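Local structure of MmeI (Methylophilus methylotrophus, 5HR4) at residues I290-F295 with C366-V371; G296-S301 with E415-Q420; I372-L377 with D407-I412. The protein probably methylates adenine in DNA with S-adenosyl-L-methionine as donor, and pairs this activity with DNA cleavage as a type IIL restriction-modification enzyme. All blocks are in the same frame, centred on the assembly; numbering follows the deposited sequence.

Contact 1: I290-F295 with C366-V371; sequences ISPAIF and CGNFLV. With SFG (sinefungin), chain H.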
loop_
_atom_site.group_PDB
_atom_site.type_symbol
_atom_site.label_atom_id
_atom_site.label_comp_id
_atom_site.label_asym_id
_atom_site.label_seq_id
_atom_site.Cartn_x
_atom_site.Cartn_y
_atom_site.Cartn_z
ATOM N N ILE A 290 -1.093 8.196 24.655
ATOM C CA ILE A 290 -0.737 7.109 23.752
ATOM C C ILE A 290 -1.609 7.225 22.514
ATOM O O ILE A 290 -2.816 7.464 22.611
ATOM C CB ILE A 290 -0.891 5.729 24.424
ATOM C CG1 ILE A 290 -0.561 4.612 23.424
ATOM C CG2 ILE A 290 -2.300 5.532 25.008
ATOM C CD1 ILE A 290 -0.320 3.242 24.052
ATOM N N SER A 291 -1.005 7.050 21.348
ATOM C CA SER A 291 -1.678 7.370 20.102
ATOM C C SER A 291 -1.458 6.291 19.052
ATOM O O SER A 291 -0.584 5.429 19.218
ATOM C CB SER A 291 -1.150 8.703 19.597
ATOM O OG SER A 291 0.235 8.759 19.874
ATOM N N PRO A 292 -2.240 6.310 17.951
ATOM C CA PRO A 292 -2.000 5.389 16.832
ATOM C C PRO A 292 -0.544 5.106 16.520
ATOM O O PRO A 292 -0.166 3.939 16.328
ATOM C CB PRO A 292 -2.663 6.110 15.661
ATOM C CG PRO A 292 -3.835 6.771 16.298
ATOM C CD PRO A 292 -3.403 7.182 17.687
ATOM N N ALA A 293 0.277 6.160 16.448
ATOM C CA ALA A 293 1.702 5.959 16.190
ATOM C C ALA A 293 2.304 4.980 17.188
ATOM O O ALA A 293 3.075 4.094 16.807
ATOM C CB ALA A 293 2.450 7.296 16.222
ATOM N N ILE A 294 1.942 5.098 18.467
ATOM C CA ILE A 294 2.425 4.125 19.442
ATOM C C ILE A 294 1.884 2.735 19.126
ATOM O O ILE A 294 2.640 1.764 19.039
ATOM C CB ILE A 294 2.061 4.544 20.872
ATOM C CG1 ILE A 294 2.630 5.921 21.171
ATOM C CG2 ILE A 294 2.597 3.500 21.844
ATOM C CD1 ILE A 294 4.074 6.036 20.894
ATOM N N PHE A 295 0.566 2.620 18.949
ATOM C CA PHE A 295 -0.023 1.303 18.723
ATOM C C PHE A 295 0.538 0.655 17.468
ATOM O O PHE A 295 0.733 -0.564 17.429
ATOM C CB PHE A 295 -1.543 1.410 18.642
ATOM C CG PHE A 295 -2.181 1.893 19.912
ATOM C CD1 PHE A 295 -2.244 1.069 21.026
ATOM C CD2 PHE A 295 -2.722 3.168 19.989
ATOM C CE1 PHE A 295 -2.838 1.512 22.191
ATOM C CE2 PHE A 295 -3.310 3.623 21.154
ATOM C CZ PHE A 295 -3.371 2.803 22.256
ATOM N N CYS A 366 -3.571 -3.136 14.075
ATOM C CA CYS A 366 -3.628 -2.809 15.497
ATOM C C CYS A 366 -4.815 -1.912 15.846
ATOM O O CYS A 366 -4.885 -1.400 16.971
ATOM C CB CYS A 366 -2.322 -2.141 15.946
ATOM S SG CYS A 366 -2.142 -0.376 15.426
ATOM N N GLY A 367 -5.737 -1.697 14.905
ATOM C CA GLY A 367 -6.994 -1.042 15.209
ATOM C C GLY A 367 -7.047 0.456 15.002
ATOM O O GLY A 367 -7.991 1.094 15.480
ATOM N N ASN A 368 -6.092 1.043 14.283
ATOM C CA ASN A 368 -6.006 2.500 14.228
ATOM C C ASN A 368 -7.252 3.128 13.607
ATOM O O ASN A 368 -7.818 4.078 14.165
ATOM C CB ASN A 368 -4.739 2.915 13.491
ATOM C CG ASN A 368 -3.531 2.881 14.396
ATOM O OD1 ASN A 368 -3.649 3.198 15.568
ATOM N ND2 ASN A 368 -2.376 2.470 13.873
ATOM N N PHE A 369 -7.700 2.618 12.452
ATOM C CA PHE A 369 -8.963 3.088 11.878
ATOM C C PHE A 369 -10.090 3.079 12.903
ATOM O O PHE A 369 -10.889 4.024 12.964
ATOM C CB PHE A 369 -9.377 2.230 10.690
ATOM C CG PHE A 369 -8.662 2.549 9.443
ATOM C CD1 PHE A 369 -9.077 3.589 8.642
ATOM C CD2 PHE A 369 -7.582 1.794 9.048
ATOM C CE1 PHE A 369 -8.400 3.897 7.468
ATOM C CE2 PHE A 369 -6.918 2.081 7.876
ATOM C CZ PHE A 369 -7.319 3.142 7.091
ATOM N N LEU A 370 -10.193 2.012 13.704
ATOM C CA LEU A 370 -11.239 1.989 14.721
ATOM C C LEU A 370 -10.962 2.979 15.845
ATOM O O LEU A 370 -11.908 3.535 16.418
ATOM C CB LEU A 370 -11.405 0.580 15.290
ATOM C CG LEU A 370 -11.760 -0.413 14.185
ATOM C CD1 LEU A 370 -11.795 -1.838 14.704
ATOM C CD2 LEU A 370 -13.066 -0.036 13.524
ATOM N N VAL A 371 -9.689 3.210 16.179
ATOM C CA VAL A 371 -9.373 4.085 17.303
ATOM C C VAL A 371 -9.609 5.540 16.918
ATOM O O VAL A 371 -10.350 6.261 17.596
ATOM C CB VAL A 371 -7.934 3.833 17.790
ATOM C CG1 VAL A 371 -7.440 4.974 18.649
ATOM C CG2 VAL A 371 -7.871 2.536 18.572
HETATM N N SFG H . -4.702 -0.435 9.337
HETATM C CA SFG H . -3.867 -1.113 10.306
HETATM C C SFG H . -3.262 -0.045 11.198
HETATM O O SFG H . -3.539 1.154 10.971
HETATM O OXT SFG H . -2.505 -0.341 12.154
HETATM C CB SFG H . -2.764 -1.893 9.600
HETATM C CG SFG H . -3.421 -2.827 8.595
HETATM C CD SFG H . -2.299 -3.374 7.740
HETATM N NE SFG H . -2.011 -2.370 6.735
HETATM C "C5'" SFG H . -2.676 -4.718 7.095
HETATM C "C4'" SFG H . -3.136 -5.816 8.113
HETATM O "O4'" SFG H . -3.757 -6.759 7.463
HETATM C "C3'" SFG H . -1.978 -6.553 8.808
HETATM O "O3'" SFG H . -2.027 -6.236 10.125
HETATM C "C2'" SFG H . -2.214 -8.071 8.557
HETATM O "O2'" SFG H . -1.977 -8.879 9.786
HETATM C "C1'" SFG H . -3.468 -8.140 8.242
HETATM N N9 SFG H . -3.766 -9.161 7.287
HETATM C C8 SFG H . -3.042 -9.553 6.242
HETATM N N7 SFG H . -3.722 -10.500 5.592
HETATM C C5 SFG H . -4.873 -10.685 6.237
HETATM C C6 SFG H . -5.916 -11.544 5.991
HETATM N N6 SFG H . -6.148 -12.527 4.961
HETATM N N1 SFG H . -6.984 -11.562 6.779
HETATM C C2 SFG H . -7.035 -10.717 7.837
HETATM N N3 SFG H . -6.001 -9.871 8.084
HETATM C C4 SFG H . -4.914 -9.855 7.279
#

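Contact 2: G296-S301 with E415-Q420; sequences GSLFQS and EEFPAQ. With SFG (sinefungin), chain H.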
loop_
_atom_site.group_PDB
_atom_site.type_symbol
_atom_site.label_atom_id
_atom_site.label_comp_id
_atom_site.label_asym_id
_atom_site.label_seq_id
_atom_site.Cartn_x
_atom_site.Cartn_y
_atom_site.Cartn_z
ATOM N N GLY A 296 0.851 1.453 16.456
ATOM C CA GLY A 296 1.346 0.921 15.203
ATOM C C GLY A 296 2.799 0.518 15.271
ATOM O O GLY A 296 3.193 -0.508 14.706
ATOM N N SER A 297 3.609 1.312 15.976
ATOM C CA SER A 297 5.025 0.993 16.105
ATOM C C SER A 297 5.225 -0.271 16.911
ATOM O O SER A 297 6.118 -1.072 16.607
ATOM C CB SER A 297 5.763 2.150 16.757
ATOM O OG SER A 297 5.715 3.281 15.913
ATOM N N LEU A 298 4.424 -0.446 17.964
ATOM C CA LEU A 298 4.472 -1.663 18.768
ATOM C C LEU A 298 4.125 -2.887 17.929
ATOM O O LEU A 298 4.893 -3.858 17.853
ATOM C CB LEU A 298 3.502 -1.531 19.932
ATOM C CG LEU A 298 3.357 -2.805 20.742
ATOM C CD1 LEU A 298 4.689 -3.162 21.351
ATOM C CD2 LEU A 298 2.291 -2.584 21.810
ATOM N N PHE A 299 2.949 -2.845 17.302
ATOM C CA PHE A 299 2.534 -3.851 16.333
ATOM C C PHE A 299 3.662 -4.189 15.361
ATOM O O PHE A 299 3.960 -5.361 15.121
ATOM C CB PHE A 299 1.284 -3.310 15.626
ATOM C CG PHE A 299 0.944 -3.979 14.329
ATOM C CD1 PHE A 299 1.074 -5.346 14.160
ATOM C CD2 PHE A 299 0.433 -3.221 13.281
ATOM C CE1 PHE A 299 0.750 -5.952 12.950
ATOM C CE2 PHE A 299 0.100 -3.821 12.069
ATOM C CZ PHE A 299 0.254 -5.195 11.908
ATOM N N GLN A 300 4.332 -3.170 14.819
ATOM C CA GLN A 300 5.331 -3.421 13.784
ATOM C C GLN A 300 6.628 -3.997 14.345
ATOM O O GLN A 300 7.305 -4.762 13.656
ATOM C CB GLN A 300 5.611 -2.139 13.014
ATOM C CG GLN A 300 4.539 -1.774 11.994
ATOM C CD GLN A 300 4.981 -0.620 11.102
ATOM O OE1 GLN A 300 4.172 0.073 10.467
ATOM N NE2 GLN A 300 6.278 -0.399 11.069
ATOM N N SER A 301 6.972 -3.684 15.591
ATOM C CA SER A 301 8.296 -3.983 16.122
ATOM C C SER A 301 8.489 -5.436 16.514
ATOM O O SER A 301 9.602 -5.812 16.915
ATOM C CB SER A 301 8.565 -3.133 17.356
ATOM O OG SER A 301 7.948 -3.755 18.469
ATOM N N GLU A 415 -3.168 -11.819 12.614
ATOM C CA GLU A 415 -2.165 -12.014 13.652
ATOM C C GLU A 415 -2.773 -11.685 15.008
ATOM O O GLU A 415 -3.476 -10.685 15.158
ATOM C CB GLU A 415 -0.937 -11.138 13.404
ATOM C CG GLU A 415 -0.095 -11.528 12.192
ATOM C CD GLU A 415 0.602 -12.906 12.317
ATOM O OE1 GLU A 415 1.412 -13.115 13.256
ATOM O OE2 GLU A 415 0.345 -13.781 11.458
ATOM N N GLU A 416 -2.520 -12.535 16.003
ATOM C CA GLU A 416 -3.218 -12.323 17.264
ATOM C C GLU A 416 -2.736 -11.063 17.968
ATOM O O GLU A 416 -3.527 -10.388 18.642
ATOM C CB GLU A 416 -3.078 -13.534 18.191
ATOM C CG GLU A 416 -3.409 -13.207 19.643
ATOM C CD GLU A 416 -3.909 -14.388 20.428
ATOM O OE1 GLU A 416 -3.683 -15.535 19.985
ATOM O OE2 GLU A 416 -4.534 -14.169 21.491
ATOM N N PHE A 417 -1.458 -10.725 17.845
ATOM C CA PHE A 417 -0.964 -9.614 18.652
ATOM C C PHE A 417 -1.631 -8.301 18.246
ATOM O O PHE A 417 -2.233 -7.647 19.119
ATOM C CB PHE A 417 0.563 -9.565 18.599
ATOM C CG PHE A 417 1.148 -8.555 19.526
ATOM C CD1 PHE A 417 0.874 -8.599 20.876
ATOM C CD2 PHE A 417 1.941 -7.540 19.041
ATOM C CE1 PHE A 417 1.408 -7.652 21.730
ATOM C CE2 PHE A 417 2.474 -6.593 19.881
ATOM C CZ PHE A 417 2.211 -6.643 21.222
ATOM N N PRO A 418 -1.633 -7.885 16.973
ATOM C CA PRO A 418 -2.429 -6.702 16.621
ATOM C C PRO A 418 -3.906 -6.863 16.946
ATOM O O PRO A 418 -4.578 -5.875 17.302
ATOM C CB PRO A 418 -2.190 -6.546 15.111
ATOM C CG PRO A 418 -1.681 -7.899 14.646
ATOM C CD PRO A 418 -0.936 -8.460 15.805
ATOM N N ALA A 419 -4.440 -8.079 16.840
ATOM C CA ALA A 419 -5.849 -8.266 17.180
ATOM C C ALA A 419 -6.089 -8.042 18.662
ATOM O O ALA A 419 -7.173 -7.593 19.047
ATOM C CB ALA A 419 -6.334 -9.658 16.772
ATOM N N GLN A 420 -5.087 -8.322 19.506
ATOM C CA GLN A 420 -5.209 -8.001 20.927
ATOM C C GLN A 420 -4.963 -6.516 21.194
ATOM O O GLN A 420 -5.642 -5.926 22.032
ATOM C CB GLN A 420 -4.253 -8.857 21.760
ATOM C CG GLN A 420 -4.528 -10.346 21.735
ATOM C CD GLN A 420 -5.457 -10.830 22.854
ATOM O OE1 GLN A 420 -6.224 -10.048 23.418
ATOM N NE2 GLN A 420 -5.387 -12.142 23.179
HETATM N N SFG H . -4.702 -0.435 9.337
HETATM C CA SFG H . -3.867 -1.113 10.306
HETATM C C SFG H . -3.262 -0.045 11.198
HETATM O O SFG H . -3.539 1.154 10.971
HETATM O OXT SFG H . -2.505 -0.341 12.154
HETATM C CB SFG H . -2.764 -1.893 9.600
HETATM C CG SFG H . -3.421 -2.827 8.595
HETATM C CD SFG H . -2.299 -3.374 7.740
HETATM N NE SFG H . -2.011 -2.370 6.735
HETATM C "C5'" SFG H . -2.676 -4.718 7.095
HETATM C "C4'" SFG H . -3.136 -5.816 8.113
HETATM O "O4'" SFG H . -3.757 -6.759 7.463
HETATM C "C3'" SFG H . -1.978 -6.553 8.808
HETATM O "O3'" SFG H . -2.027 -6.236 10.125
HETATM C "C2'" SFG H . -2.214 -8.071 8.557
HETATM O "O2'" SFG H . -1.977 -8.879 9.786
HETATM C "C1'" SFG H . -3.468 -8.140 8.242
HETATM N N9 SFG H . -3.766 -9.161 7.287
HETATM C C8 SFG H . -3.042 -9.553 6.242
HETATM N N7 SFG H . -3.722 -10.500 5.592
HETATM C C5 SFG H . -4.873 -10.685 6.237
HETATM C C6 SFG H . -5.916 -11.544 5.991
HETATM N N6 SFG H . -6.148 -12.527 4.961
HETATM N N1 SFG H . -6.984 -11.562 6.779
HETATM C C2 SFG H . -7.035 -10.717 7.837
HETATM N N3 SFG H . -6.001 -9.871 8.084
HETATM C C4 SFG H . -4.914 -9.855 7.279
#

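Contact 3: I372-L377 with D407-I412; sequences ITYREL and DQFFGI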
loop_
_atom_site.group_PDB
_atom_site.type_symbol
_atom_site.label_atom_id
_atom_site.label_comp_id
_atom_site.label_asym_id
_atom_site.label_seq_id
_atom_site.Cartn_x
_atom_site.Cartn_y
_atom_site.Cartn_z
ATOM N N ILE A 372 -9.022 5.984 15.797
ATOM C CA ILE A 372 -9.278 7.340 15.310
ATOM C C ILE A 372 -10.773 7.591 15.150
ATOM O O ILE A 372 -11.270 8.662 15.519
ATOM C CB ILE A 372 -8.538 7.608 13.987
ATOM C CG1 ILE A 372 -7.046 7.460 14.193
ATOM C CG2 ILE A 372 -8.816 9.040 13.510
ATOM C CD1 ILE A 372 -6.554 8.466 15.206
ATOM N N THR A 373 -11.512 6.630 14.578
ATOM C CA THR A 373 -12.938 6.854 14.360
ATOM C C THR A 373 -13.659 7.042 15.682
ATOM O O THR A 373 -14.431 7.994 15.861
ATOM C CB THR A 373 -13.579 5.700 13.593
ATOM O OG1 THR A 373 -13.025 5.611 12.272
ATOM C CG2 THR A 373 -15.085 5.923 13.509
ATOM N N TYR A 374 -13.402 6.152 16.634
ATOM C CA TYR A 374 -14.061 6.254 17.928
ATOM C C TYR A 374 -13.693 7.552 18.631
ATOM O O TYR A 374 -14.511 8.108 19.369
ATOM C CB TYR A 374 -13.708 5.022 18.784
ATOM C CG TYR A 374 -14.218 5.056 20.199
ATOM C CD1 TYR A 374 -15.581 5.014 20.470
ATOM C CD2 TYR A 374 -13.338 5.114 21.274
ATOM C CE1 TYR A 374 -16.062 5.063 21.771
ATOM C CE2 TYR A 374 -13.804 5.147 22.576
ATOM C CZ TYR A 374 -15.170 5.128 22.812
ATOM O OH TYR A 374 -15.644 5.165 24.101
ATOM N N ARG A 375 -12.484 8.070 18.406
ATOM C CA ARG A 375 -12.099 9.305 19.083
ATOM C C ARG A 375 -12.829 10.503 18.480
ATOM O O ARG A 375 -13.324 11.372 19.204
ATOM C CB ARG A 375 -10.584 9.495 19.023
ATOM C CG ARG A 375 -10.168 10.942 19.106
ATOM C CD ARG A 375 -8.729 11.114 19.538
ATOM N NE ARG A 375 -7.771 10.928 18.450
ATOM C CZ ARG A 375 -7.710 11.695 17.367
ATOM N NH1 ARG A 375 -8.578 12.685 17.223
ATOM N NH2 ARG A 375 -6.793 11.473 16.428
ATOM N N GLU A 376 -12.915 10.555 17.153
ATOM C CA GLU A 376 -13.696 11.600 16.507
ATOM C C GLU A 376 -15.155 11.553 16.944
ATOM O O GLU A 376 -15.784 12.595 17.190
ATOM C CB GLU A 376 -13.567 11.459 14.994
ATOM C CG GLU A 376 -12.140 11.686 14.545
ATOM C CD GLU A 376 -11.631 13.028 15.026
ATOM O OE1 GLU A 376 -12.297 14.042 14.728
ATOM O OE2 GLU A 376 -10.600 13.076 15.730
ATOM N N LEU A 377 -15.713 10.356 17.056
ATOM C CA LEU A 377 -17.087 10.259 17.515
ATOM C C LEU A 377 -17.212 10.754 18.938
ATOM O O LEU A 377 -18.136 11.510 19.262
ATOM C CB LEU A 377 -17.581 8.827 17.384
ATOM C CG LEU A 377 -18.500 8.693 16.183
ATOM C CD1 LEU A 377 -17.756 9.046 14.917
ATOM C CD2 LEU A 377 -19.008 7.282 16.138
ATOM N N ASP A 407 -18.479 -1.010 21.863
ATOM C CA ASP A 407 -19.257 -2.081 21.211
ATOM C C ASP A 407 -19.755 -1.694 19.844
ATOM O O ASP A 407 -20.520 -2.434 19.248
ATOM C CB ASP A 407 -20.439 -2.536 22.084
ATOM C CG ASP A 407 -21.323 -1.381 22.561
ATOM O OD1 ASP A 407 -21.377 -0.320 21.909
ATOM O OD2 ASP A 407 -21.999 -1.557 23.603
ATOM N N GLN A 408 -19.379 -0.560 19.280
ATOM C CA GLN A 408 -19.779 -0.192 17.933
ATOM C C GLN A 408 -18.699 -0.502 16.903
ATOM O O GLN A 408 -18.892 -0.224 15.715
ATOM C CB GLN A 408 -20.149 1.297 17.888
ATOM C CG GLN A 408 -21.116 1.691 18.985
ATOM C CD GLN A 408 -21.350 3.200 19.105
ATOM O OE1 GLN A 408 -21.345 3.748 20.210
ATOM N NE2 GLN A 408 -21.549 3.871 17.975
ATOM N N PHE A 409 -17.591 -1.117 17.310
ATOM C CA PHE A 409 -16.460 -1.308 16.415
ATOM C C PHE A 409 -16.113 -2.785 16.260
ATOM O O PHE A 409 -16.083 -3.544 17.238
ATOM C CB PHE A 409 -15.281 -0.477 16.909
ATOM C CG PHE A 409 -15.567 0.992 16.885
ATOM C CD1 PHE A 409 -16.251 1.600 17.930
ATOM C CD2 PHE A 409 -15.210 1.759 15.784
ATOM C CE1 PHE A 409 -16.541 2.990 17.889
ATOM C CE2 PHE A 409 -15.490 3.119 15.737
ATOM C CZ PHE A 409 -16.166 3.733 16.790
ATOM N N PHE A 410 -15.858 -3.172 15.009
ATOM C CA PHE A 410 -15.768 -4.551 14.563
ATOM C C PHE A 410 -14.556 -4.672 13.654
ATOM O O PHE A 410 -14.325 -3.790 12.822
ATOM C CB PHE A 410 -17.039 -4.964 13.787
ATOM C CG PHE A 410 -18.315 -4.940 14.608
ATOM C CD1 PHE A 410 -19.042 -3.764 14.776
ATOM C CD2 PHE A 410 -18.805 -6.106 15.189
ATOM C CE1 PHE A 410 -20.234 -3.749 15.536
ATOM C CE2 PHE A 410 -19.978 -6.095 15.950
ATOM C CZ PHE A 410 -20.688 -4.915 16.123
ATOM N N GLY A 411 -13.793 -5.756 13.783
ATOM C CA GLY A 411 -12.592 -5.900 12.981
ATOM C C GLY A 411 -12.145 -7.339 12.839
ATOM O O GLY A 411 -12.381 -8.171 13.724
ATOM N N ILE A 412 -11.465 -7.624 11.723
ATOM C CA ILE A 412 -10.846 -8.923 11.450
ATOM C C ILE A 412 -9.337 -8.726 11.272
ATOM O O ILE A 412 -8.904 -7.830 10.536
ATOM C CB ILE A 412 -11.444 -9.584 10.192
ATOM C CG1 ILE A 412 -12.972 -9.695 10.264
ATOM C CG2 ILE A 412 -10.854 -10.942 10.017
ATOM C CD1 ILE A 412 -13.643 -9.963 8.908
#

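Contact 1: I290-F295 with C366-V371
The side-chain amide of Asn-368 has its two ends in different places: OD1 meets Pro-292 and ND2 turns to the carboxylate of sinefungin. ND2 gives one weak hydrogen bond to OXT of sinefungin, at 3.3 Å with a bent N-H...acceptor angle of 120°. A second weak one goes from Asn-368 ND2 to sinefungin O at 3.4 Å, somewhat straighter at 145°. ND2 thus sits near both carboxylate oxygens, but holds each only weakly. Its CG stands anti to the carbonyl carbon (chi1 -82°), which carries the amide out from the helix start to Pro-292. There OD1 comes within 3.1 Å of Pro-292 CB, and the two side chains cross obliquely.

The other part of the contact is Cys-366 against Phe-295. The CB of Phe-295 points at the loop and packs 3.7 Å from Cys-366 SG. The same sulfur is 3.5 Å from Phe-295 O, so it fits against the backbone of the helix turn as well as the side chain. It also lies 3.3 Å from sinefungin OXT, on the ligand side of the loop. Phe-369 brings its ring edge to the alpha-amino nitrogen of sinefungin, with CD2 of Phe-369 3.7 Å from sinefungin N. Gly-367 sits between these pocket residues at the N-cap, with a positive phi at which a CB would run into the preceding carbonyl O. Farther from the ligand, the side chains of Phe-295 and Val-371 both rest on Ala-425 of helix 416-440.

The loop and helix start at 366-371 belong to the glycine-rich motif that follows the first strand of the Rossmann-like methyltransferase fold. Here it cradles the amino-acid end of sinefungin, an analogue of S-adenosyl-L-methionine.

Contact 2: G296-S301 with E415-Q420
Phe-299 and Phe-417 both hold CG anti to the backbone N, with chi1 of 162° and -173°. The first torsion brings the end of the Phe-299 side chain close to Pro-418, and the second carries the Phe-417 ring over to Leu-298. Pro-418 lies over one face of the Phe-299 ring. Its CB makes a CH-pi contact 4.0 Å from the ring centroid, offset toward the rim on the CD1-CE1 side. Next to it, Pro-418 CG touches Phe-299 CE1 at 3.5 Å. The tip of the ring, CZ of Phe-299, lies 3.1 Å from O3' of sinefungin.

Leu-298 meets Phe-417 at about a right angle. Its CG comes to the ring edge, 4.0 Å from Phe-417 CE2. Leu-298 also packs on Ala-166 and Met-169 of helix 163-178, while Phe-417 rests on Leu-190 of helix 183-200. With an alanine in place of Phe-299, Pro-418 would probably lose its packing partner across the helices, and a gap would open beside the sinefungin ribose.

The axes of the segments 296-301 and 416-420 approach to 9.9 Å and run nearly antiparallel, at 164°. This is an antiparallel helix pair on one side of the S-adenosyl-L-methionine pocket, with Phe-299 in the wall at the ribose.

Contact 3: I372-L377 with D407-I412
Phe-409 is the tightly packed part of this contact: its ring reaches from the strand to pack against Thr-373 and Tyr-374 on the helix. CZ of Phe-409 is 3.4 Å from Tyr-374 CB, and CE1 of Phe-409 is equally near Tyr-374 CD1. The two rings meet obliquely, with centroids 5.5 Å apart and planes at 81°. Thr-373 comes to the edge of the Phe-409 ring, close to its plane. Its methyl CG2 does the touching, 3.6 Å from Phe-409 CE2. That methyl stands anti to the backbone N (chi1 -64° for OG1), which turns OG1 back along the helix to hydrogen-bond with Phe-369 O.

Tyr-374 has its polar end elsewhere: OH is hydrogen-bonded to Asp-430 OD1 and to Arg-378 NH1. These bonds fix the far end of the ring while its CB side meets Phe-409. Phe-359 of the neighbouring strand also meets the Phe-409 ring, the two planes being nearly parallel.

The packing is looser at Leu-377 and Gln-408. Both start out toward the other segment, yet neither side chain comes closer than 4.6 Å; the amide of Gln-408 is instead held by Arg-355 and Leu-357 O. Beyond them the helix turns to its partly exposed side. Arg-375 points away from the strand and forms a salt bridge with Glu-318, and Glu-376 packs on Leu-330 of helix 318-340.

Strand 409-413 runs parallel to strand 359-361, and helix 368-388 lies between them in the chain. The contact packs the helix of this beta-alpha-beta crossover onto its second strand, the basic unit of the Rossmann-like methyltransferase sheet.

Of the elements in these contacts, helix 292-301 comes first in the chain and serves contacts 1 and 2. Contact 1 closes a loop of 70 residues at 366-371. Helix 368-388 then runs on into contact 3, which closes a shorter loop at 407-412. Contact 2 closes last, at 415-420. It crosses contact 1 and encloses contact 3, while contacts 1 and 3 follow in series. Cys-366 packs on Gly-296 between contacts 1 and 2, and Leu-370 on Phe-409 between contacts 1 and 3. Contact 1 ties helix 292-301 to the start of helix 368-388, contact 2 ties helix 292-301 to helix 416-440, and contact 3 lays helix 368-388 on strand 409-413. Contacts 1 and 2 both touch sinefungin.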